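PDB 3KD4: putative protease, which is of unknown function but is probably exported and may cleave peptide bonds. Local coordinates for residues M39-D53 / Q95-L108. Numbering follows the deposited sequence.
Sequences MNSTYGESFIVYNPD and QLKEMVVVHTGLEL
Asn51 OD1 is gripped from opposite faces of its amide plane: Gln95 NE2 donates to it at 3.0 Å across the contact, and Asp53 N closes an Asx turn from the other side. This Asx turn lies at the end of an antiparallel pairing of strands 45-50 and 97-102, edge and middle of a three-stranded sheet that 79-82 completes, in the DUF3857 region. With an alanine here the Asx turn is lost, and Gln95 NE2 would probably be left without this acceptor, its amide freer to turn. Ser46-Val101, Ile48-Met99 and Tyr50-Lys97 are the hydrogen-bonded pairs; Ser46 and Ile48 reach strand 111-120, and Ile48, Tyr50, Met99 and Val101 strand 55-65. Lys97 CB makes a CH-pi contact over one face of the Tyr50 ring, 4.1 Å from its centroid, while Tyr50 OH hydrogen-bonds Glu81. On the other face of the sheet, Glu98 CG is trans to the main-chain nitrogen (chi1 172°) and the chain runs on extended, bringing OE2 to 3.3 Å from Phe47 CD1, ring and carboxylate planes 74° apart. Beyond the strands, a water donates to both Gly44 O and His103 O. The His103 ring carries Val101 O over one face; its NE2 and Ser46 OG share a hydrogen bond of 2.8 Å in the ring plane.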
HETATM    1  N   MSE A  39      11.511 -24.449  -3.221  1.00 19.73           N
HETATM    2  CA  MSE A  39      12.595 -24.625  -2.254  1.00 19.78           C
HETATM    3  C   MSE A  39      13.678 -23.535  -2.342  1.00 20.79           C
HETATM    4  O   MSE A  39      14.286 -23.175  -1.330  1.00 20.75           O
HETATM    5  CB  MSE A  39      13.267 -25.965  -2.463  1.00 19.75           C
HETATM    6  CG  MSE A  39      12.452 -27.139  -2.006  1.00 19.29           C
HETATM    7 SE   MSE A  39      13.043 -28.802  -2.664  0.75 16.74          SE
HETATM    8  CE  MSE A  39      14.942 -28.668  -2.237  1.00 14.29           C
ATOM      9  N   ASN A  40      13.937 -23.035  -3.559  1.00 20.73           N
ATOM     10  CA  ASN A  40      15.039 -22.084  -3.811  1.00 20.12           C
ATOM     11  C   ASN A  40      14.538 -20.647  -3.743  1.00 20.58           C
ATOM     12  O   ASN A  40      15.310 -19.723  -3.873  1.00 20.60           O
ATOM     13  CB  ASN A  40      15.702 -22.377  -5.181  1.00 19.96           C
ATOM     14  CG  ASN A  40      16.378 -23.742  -5.238  1.00 18.18           C
ATOM     15  OD1 ASN A  40      16.749 -24.316  -4.229  1.00 18.87           O
ATOM     16  ND2 ASN A  40      16.565 -24.252  -6.434  1.00 16.81           N
ATOM     17  N   SER A  41      13.234 -20.458  -3.528  1.00 20.82           N
ATOM     18  CA  SER A  41      12.666 -19.128  -3.350  1.00 20.98           C
ATOM     19  C   SER A  41      12.821 -18.693  -1.864  1.00 20.51           C
ATOM     20  O   SER A  41      13.422 -19.399  -1.069  1.00 19.05           O
ATOM     21  CB  SER A  41      11.183 -19.143  -3.735  1.00 21.50           C
ATOM     22  OG  SER A  41      10.382 -19.758  -2.729  1.00 21.76           O
ATOM     23  N   THR A  42      12.223 -17.578  -1.488  1.00 20.35           N
ATOM     24  CA  THR A  42      12.250 -17.165  -0.096  1.00 20.64           C
ATOM     25  C   THR A  42      11.410 -18.100   0.794  1.00 20.31           C
ATOM     26  O   THR A  42      11.460 -17.978   2.011  1.00 19.44           O
ATOM     27  CB  THR A  42      11.774 -15.714   0.086  1.00 21.22           C
ATOM     28  OG1 THR A  42      10.520 -15.567  -0.546  1.00 22.35           O
ATOM     29  CG2 THR A  42      12.775 -14.708  -0.473  1.00 21.60           C
ATOM     30  N   TYR A  43      10.676 -19.063   0.210  1.00 20.18           N
ATOM     31  CA  TYR A  43      10.083 -20.152   1.035  1.00 20.81           C
ATOM     32  C   TYR A  43      11.152 -20.978   1.761  1.00 20.59           C
ATOM     33  O   TYR A  43      10.872 -21.651   2.742  1.00 19.60           O
ATOM     34  CB  TYR A  43       9.195 -21.068   0.216  1.00 21.27           C
ATOM     35  CG  TYR A  43       7.799 -20.575  -0.060  1.00 23.38           C
ATOM     36  CD1 TYR A  43       7.083 -19.844   0.892  1.00 27.82           C
ATOM     37  CD2 TYR A  43       7.157 -20.920  -1.237  1.00 25.21           C
ATOM     38  CE1 TYR A  43       5.767 -19.440   0.646  1.00 29.56           C
ATOM     39  CE2 TYR A  43       5.871 -20.544  -1.481  1.00 27.19           C
ATOM     40  CZ  TYR A  43       5.176 -19.790  -0.540  1.00 29.49           C
ATOM     41  OH  TYR A  43       3.878 -19.405  -0.763  1.00 31.10           O
ATOM     42  N   GLY A  44      12.398 -20.874   1.305  1.00 20.74           N
ATOM     43  CA  GLY A  44      13.517 -21.501   2.001  1.00 20.60           C
ATOM     44  C   GLY A  44      13.824 -20.893   3.371  1.00 20.47           C
ATOM     45  O   GLY A  44      14.634 -21.450   4.120  1.00 19.51           O
ATOM     46  N   GLU A  45      13.223 -19.735   3.662  1.00 20.25           N
ATOM     47  CA  GLU A  45      13.419 -19.050   4.937  1.00 20.86           C
ATOM     48  C   GLU A  45      12.120 -18.585   5.545  1.00 19.42           C
ATOM     49  O   GLU A  45      11.142 -18.422   4.863  1.00 17.99           O
ATOM     50  CB  GLU A  45      14.296 -17.804   4.767  1.00 21.51           C
ATOM     51  CG  GLU A  45      15.733 -18.075   4.379  1.00 24.04           C
ATOM     52  CD  GLU A  45      15.897 -18.317   2.895  1.00 28.43           C
ATOM     53  OE1 GLU A  45      15.248 -17.605   2.110  1.00 31.64           O
ATOM     54  OE2 GLU A  45      16.677 -19.224   2.529  1.00 31.63           O
ATOM     55  N   SER A  46      12.158 -18.361   6.852  1.00 18.66           N
ATOM     56  CA  SER A  46      11.134 -17.632   7.546  1.00 17.94           C
ATOM     57  C   SER A  46      11.754 -16.353   8.135  1.00 17.66           C
ATOM     58  O   SER A  46      12.946 -16.333   8.518  1.00 17.24           O
ATOM     59  CB  SER A  46      10.489 -18.525   8.604  1.00 18.36           C
ATOM     60  OG  SER A  46       9.706 -19.549   8.002  1.00 16.63           O
ATOM     61  N   PHE A  47      10.949 -15.297   8.208  1.00 18.11           N
ATOM     62  CA  PHE A  47      11.396 -13.974   8.670  1.00 19.41           C
ATOM     63  C   PHE A  47      10.510 -13.513   9.783  1.00 19.39           C
ATOM     64  O   PHE A  47       9.317 -13.438   9.596  1.00 19.89           O
ATOM     65  CB  PHE A  47      11.311 -12.981   7.508  1.00 20.21           C
ATOM     66  CG  PHE A  47      12.026 -13.447   6.295  1.00 22.12           C
ATOM     67  CD1 PHE A  47      13.373 -13.186   6.136  1.00 24.78           C
ATOM     68  CD2 PHE A  47      11.371 -14.188   5.335  1.00 25.26           C
ATOM     69  CE1 PHE A  47      14.035 -13.626   5.006  1.00 25.26           C
ATOM     70  CE2 PHE A  47      12.046 -14.629   4.204  1.00 25.37           C
ATOM     71  CZ  PHE A  47      13.360 -14.356   4.054  1.00 23.81           C
ATOM     72  N   ILE A  48      11.082 -13.227  10.948  1.00 19.56           N
ATOM     73  CA  ILE A  48      10.272 -12.821  12.108  1.00 19.04           C
ATOM     74  C   ILE A  48      10.781 -11.517  12.699  1.00 18.45           C
ATOM     75  O   ILE A  48      11.854 -11.488  13.265  1.00 16.76           O
ATOM     76  CB  ILE A  48      10.293 -13.888  13.244  1.00 19.83           C
ATOM     77  CG1 ILE A  48       9.894 -15.281  12.731  1.00 18.99           C
ATOM     78  CG2 ILE A  48       9.367 -13.424  14.432  1.00 17.55           C
ATOM     79  CD1 ILE A  48      10.436 -16.475  13.600  1.00 18.13           C
ATOM     80  N   VAL A  49       9.978 -10.466  12.596  1.00 19.22           N
ATOM     81  CA  VAL A  49      10.387  -9.134  13.036  1.00 19.26           C
ATOM     82  C   VAL A  49       9.877  -8.829  14.447  1.00 19.57           C
ATOM     83  O   VAL A  49       8.742  -9.125  14.766  1.00 19.27           O
ATOM     84  CB  VAL A  49       9.873  -8.085  12.016  1.00 19.89           C
ATOM     85  CG1 VAL A  49      10.195  -6.662  12.485  1.00 21.06           C
ATOM     86  CG2 VAL A  49      10.542  -8.337  10.601  1.00 18.42           C
ATOM     87  N   TYR A  50      10.711  -8.259  15.314  1.00 19.42           N
ATOM     88  CA  TYR A  50      10.243  -7.872  16.633  1.00 18.77           C
ATOM     89  C   TYR A  50      11.099  -6.789  17.226  1.00 19.58           C
ATOM     90  O   TYR A  50      12.200  -6.494  16.732  1.00 18.01           O
ATOM     91  CB  TYR A  50      10.164  -9.077  17.580  1.00 18.30           C
ATOM     92  CG  TYR A  50      11.504  -9.713  17.874  1.00 18.39           C
ATOM     93  CD1 TYR A  50      12.161 -10.493  16.929  1.00 19.50           C
ATOM     94  CD2 TYR A  50      12.106  -9.544  19.110  1.00 22.35           C
ATOM     95  CE1 TYR A  50      13.432 -11.070  17.218  1.00 21.83           C
ATOM     96  CE2 TYR A  50      13.336 -10.125  19.408  1.00 23.76           C
ATOM     97  CZ  TYR A  50      14.001 -10.850  18.459  1.00 24.25           C
ATOM     98  OH  TYR A  50      15.212 -11.414  18.819  1.00 28.60           O
ATOM     99  N   ASN A  51      10.580  -6.190  18.301  1.00 19.51           N
ATOM    100  CA  ASN A  51      11.287  -5.112  18.980  1.00 18.65           C
ATOM    101  C   ASN A  51      11.778  -5.581  20.342  1.00 18.48           C
ATOM    102  O   ASN A  51      10.996  -5.664  21.295  1.00 17.96           O
ATOM    103  CB  ASN A  51      10.334  -3.926  19.135  1.00 18.90           C
ATOM    104  CG  ASN A  51      11.004  -2.714  19.763  1.00 17.62           C
ATOM    105  OD1 ASN A  51      12.108  -2.801  20.232  1.00 17.02           O
ATOM    106  ND2 ASN A  51      10.318  -1.597  19.780  1.00 19.34           N
ATOM    107  N   PRO A  52      13.073  -5.862  20.464  1.00 19.67           N
ATOM    108  CA  PRO A  52      13.582  -6.424  21.692  1.00 20.58           C
ATOM    109  C   PRO A  52      13.558  -5.496  22.891  1.00 21.46           C
ATOM    110  O   PRO A  52      13.760  -5.971  23.993  1.00 22.04           O
ATOM    111  CB  PRO A  52      15.037  -6.763  21.363  1.00 21.13           C
ATOM    112  CG  PRO A  52      15.369  -6.034  20.162  1.00 21.60           C
ATOM    113  CD  PRO A  52      14.124  -5.737  19.435  1.00 20.44           C
ATOM    114  N   ASP A  53      13.306  -4.210  22.717  1.00 21.47           N
ATOM    115  CA  ASP A  53      13.105  -3.369  23.894  1.00 22.52           C
ATOM    116  C   ASP A  53      11.871  -3.807  24.707  1.00 22.48           C
ATOM    117  O   ASP A  53      11.827  -3.577  25.903  1.00 23.03           O
ATOM    118  CB  ASP A  53      12.948  -1.918  23.519  1.00 22.67           C
ATOM    119  CG  ASP A  53      14.234  -1.287  23.007  1.00 24.98           C
ATOM    120  OD1 ASP A  53      15.327  -1.865  23.151  1.00 26.61           O
ATOM    121  OD2 ASP A  53      14.122  -0.198  22.419  1.00 31.44           O
ATOM    122  N   GLN A  95      17.755  -0.883  17.201  1.00 22.29           N
ATOM    123  CA  GLN A  95      17.568  -2.056  18.064  1.00 22.33           C
ATOM    124  C   GLN A  95      16.625  -3.123  17.437  1.00 22.27           C
ATOM    125  O   GLN A  95      16.624  -4.272  17.873  1.00 20.56           O
ATOM    126  CB  GLN A  95      17.106  -1.650  19.472  1.00 22.81           C
ATOM    127  CG  GLN A  95      15.590  -1.547  19.725  1.00 23.34           C
ATOM    128  CD  GLN A  95      14.854  -0.466  18.926  1.00 23.98           C
ATOM    129  OE1 GLN A  95      15.468   0.371  18.252  1.00 22.31           O
ATOM    130  NE2 GLN A  95      13.507  -0.497  18.992  1.00 22.23           N
ATOM    131  N   LEU A  96      15.851  -2.754  16.408  1.00 22.53           N
ATOM    132  CA  LEU A  96      14.861  -3.668  15.846  1.00 22.15           C
ATOM    133  C   LEU A  96      15.524  -4.904  15.279  1.00 22.09           C
ATOM    134  O   LEU A  96      16.651  -4.822  14.815  1.00 21.58           O
ATOM    135  CB  LEU A  96      14.017  -2.977  14.803  1.00 22.69           C
ATOM    136  CG  LEU A  96      13.105  -1.864  15.348  1.00 21.76           C
ATOM    137  CD1 LEU A  96      12.354  -1.242  14.160  1.00 17.48           C
ATOM    138  CD2 LEU A  96      12.172  -2.375  16.447  1.00 18.96           C
ATOM    139  N   LYS A  97      14.850  -6.051  15.406  1.00 21.69           N
ATOM    140  CA  LYS A  97      15.377  -7.341  14.964  1.00 22.09           C
ATOM    141  C   LYS A  97      14.483  -8.084  14.018  1.00 21.95           C
ATOM    142  O   LYS A  97      13.234  -8.037  14.110  1.00 22.50           O
ATOM    143  CB  LYS A  97      15.653  -8.251  16.130  1.00 22.82           C
ATOM    144  CG  LYS A  97      16.677  -7.720  17.088  1.00 25.29           C
ATOM    145  CD  LYS A  97      18.056  -7.908  16.605  1.00 32.42           C
ATOM    146  CE  LYS A  97      19.088  -7.152  17.475  1.00 35.22           C
ATOM    147  NZ  LYS A  97      20.455  -7.344  16.878  1.00 39.04           N
ATOM    148  N   GLU A  98      15.141  -8.785  13.098  1.00 21.85           N
ATOM    149  CA  GLU A  98      14.497  -9.745  12.222  1.00 21.65           C
ATOM    150  C   GLU A  98      15.272 -11.036  12.317  1.00 21.51           C
ATOM    151  O   GLU A  98      16.444 -11.077  11.944  1.00 21.31           O
ATOM    152  CB  GLU A  98      14.491  -9.224  10.788  1.00 22.46           C
ATOM    153  CG  GLU A  98      14.005 -10.214   9.736  1.00 24.97           C
ATOM    154  CD  GLU A  98      13.745  -9.553   8.410  1.00 29.38           C
ATOM    155  OE1 GLU A  98      14.017  -8.359   8.263  1.00 36.57           O
ATOM    156  OE2 GLU A  98      13.253 -10.208   7.498  1.00 35.53           O
HETATM  157  N   MSE A  99      14.603 -12.083  12.811  1.00 20.21           N
HETATM  158  CA  MSE A  99      15.174 -13.411  12.877  1.00 19.74           C
HETATM  159  C   MSE A  99      14.902 -14.079  11.528  1.00 19.47           C
HETATM  160  O   MSE A  99      13.737 -14.156  11.104  1.00 18.79           O
HETATM  161  CB  MSE A  99      14.502 -14.261  13.969  1.00 18.82           C
HETATM  162  CG  MSE A  99      14.924 -15.740  13.911  1.00 19.00           C
HETATM  163 SE   MSE A  99      16.732 -15.951  14.348  0.75 19.92          SE
HETATM  164  CE  MSE A  99      16.657 -15.737  16.292  1.00 23.81           C
ATOM    165  N   VAL A 100      15.964 -14.554  10.883  1.00 18.18           N
ATOM    166  CA  VAL A 100      15.845 -15.317   9.637  1.00 18.00           C
ATOM    167  C   VAL A 100      16.114 -16.778   9.991  1.00 18.06           C
ATOM    168  O   VAL A 100      17.179 -17.126  10.513  1.00 18.85           O
ATOM    169  CB  VAL A 100      16.853 -14.828   8.579  1.00 18.74           C
ATOM    170  CG1 VAL A 100      16.760 -15.687   7.271  1.00 16.71           C
ATOM    171  CG2 VAL A 100      16.624 -13.303   8.309  1.00 18.48           C
ATOM    172  N   VAL A 101      15.113 -17.623   9.780  1.00 17.21           N
ATOM    173  CA  VAL A 101      15.228 -19.061   9.987  1.00 16.50           C
ATOM    174  C   VAL A 101      15.494 -19.692   8.615  1.00 17.05           C
ATOM    175  O   VAL A 101      14.643 -19.610   7.731  1.00 17.53           O
ATOM    176  CB  VAL A 101      13.938 -19.619  10.570  1.00 16.02           C
ATOM    177  CG1 VAL A 101      14.080 -21.098  10.903  1.00 16.39           C
ATOM    178  CG2 VAL A 101      13.512 -18.814  11.834  1.00 14.99           C
ATOM    179  N   VAL A 102      16.652 -20.315   8.439  1.00 17.09           N
ATOM    180  CA  VAL A 102      16.972 -20.983   7.166  1.00 17.94           C
ATOM    181  C   VAL A 102      16.535 -22.432   7.289  1.00 18.24           C
ATOM    182  O   VAL A 102      17.040 -23.177   8.125  1.00 18.87           O
ATOM    183  CB  VAL A 102      18.473 -20.907   6.820  1.00 18.51           C
ATOM    184  CG1 VAL A 102      18.793 -21.766   5.546  1.00 18.34           C
ATOM    185  CG2 VAL A 102      18.911 -19.436   6.629  1.00 17.31           C
ATOM    186  N   HIS A 103      15.548 -22.814   6.496  1.00 17.69           N
ATOM    187  CA  HIS A 103      14.991 -24.147   6.597  1.00 18.25           C
ATOM    188  C   HIS A 103      15.922 -25.145   5.960  1.00 19.32           C
ATOM    189  O   HIS A 103      16.279 -25.011   4.774  1.00 20.24           O
ATOM    190  CB  HIS A 103      13.628 -24.164   5.945  1.00 18.37           C
ATOM    191  CG  HIS A 103      12.674 -23.253   6.628  1.00 18.37           C
ATOM    192  ND1 HIS A 103      12.462 -23.323   7.978  1.00 16.30           N
ATOM    193  CD2 HIS A 103      11.944 -22.202   6.178  1.00 18.57           C
ATOM    194  CE1 HIS A 103      11.598 -22.391   8.331  1.00 17.63           C
ATOM    195  NE2 HIS A 103      11.287 -21.683   7.261  1.00 20.04           N
ATOM    196  N   THR A 104      16.341 -26.134   6.734  1.00 19.28           N
ATOM    197  CA  THR A 104      17.310 -27.091   6.263  1.00 19.53           C
ATOM    198  C   THR A 104      16.604 -28.413   6.030  1.00 19.45           C
ATOM    199  O   THR A 104      15.445 -28.619   6.424  1.00 20.33           O
ATOM    200  CB  THR A 104      18.487 -27.286   7.261  1.00 20.84           C
ATOM    201  OG1 THR A 104      17.984 -27.906   8.443  1.00 21.11           O
ATOM    202  CG2 THR A 104      19.177 -25.946   7.619  1.00 19.72           C
ATOM    203  N   GLY A 105      17.306 -29.296   5.339  1.00 18.74           N
ATOM    204  CA  GLY A 105      16.787 -30.598   4.977  1.00 18.63           C
ATOM    205  C   GLY A 105      15.673 -30.594   3.952  1.00 18.51           C
ATOM    206  O   GLY A 105      14.942 -31.584   3.835  1.00 18.06           O
ATOM    207  N   LEU A 106      15.501 -29.482   3.238  1.00 18.59           N
ATOM    208  CA  LEU A 106      14.463 -29.423   2.223  1.00 19.15           C
ATOM    209  C   LEU A 106      14.760 -30.431   1.087  1.00 19.75           C
ATOM    210  O   LEU A 106      15.903 -30.614   0.687  1.00 19.84           O
ATOM    211  CB  LEU A 106      14.291 -28.012   1.663  1.00 18.43           C
ATOM    212  CG  LEU A 106      13.697 -26.993   2.648  1.00 19.53           C
ATOM    213  CD1 LEU A 106      13.553 -25.638   1.948  1.00 21.15           C
ATOM    214  CD2 LEU A 106      12.369 -27.460   3.182  1.00 17.71           C
ATOM    215  N   GLU A 107      13.701 -31.094   0.637  1.00 19.87           N
ATOM    216  CA  GLU A 107      13.710 -32.015  -0.508  1.00 20.26           C
ATOM    217  C   GLU A 107      12.331 -31.915  -1.094  1.00 18.61           C
ATOM    218  O   GLU A 107      11.393 -31.550  -0.392  1.00 17.86           O
ATOM    219  CB  GLU A 107      13.818 -33.455  -0.044  1.00 20.69           C
ATOM    220  CG  GLU A 107      15.064 -33.798   0.566  1.00 25.26           C
ATOM    221  CD  GLU A 107      15.139 -35.263   0.876  1.00 27.08           C
ATOM    222  OE1 GLU A 107      14.056 -35.900   1.051  1.00 31.78           O
ATOM    223  OE2 GLU A 107      16.286 -35.714   1.002  1.00 28.00           O
ATOM    224  N   LEU A 108      12.179 -32.318  -2.339  1.00 18.02           N
ATOM    225  CA  LEU A 108      10.852 -32.330  -2.966  1.00 17.99           C
ATOM    226  C   LEU A 108       9.820 -33.021  -2.044  1.00 17.52           C
ATOM    227  O   LEU A 108      10.046 -34.132  -1.558  1.00 18.03           O
ATOM    228  CB  LEU A 108      10.931 -33.061  -4.302  1.00 18.02           C
ATOM    229  CG  LEU A 108      11.791 -32.434  -5.405  1.00 18.44           C
ATOM    230  CD1 LEU A 108      11.883 -33.416  -6.596  1.00 18.58           C
ATOM    231  CD2 LEU A 108      11.287 -31.062  -5.847  1.00 16.92           C
TER
HETATM  232  O   HOH W   1      16.520 -23.021   3.006  1.00 24.07           O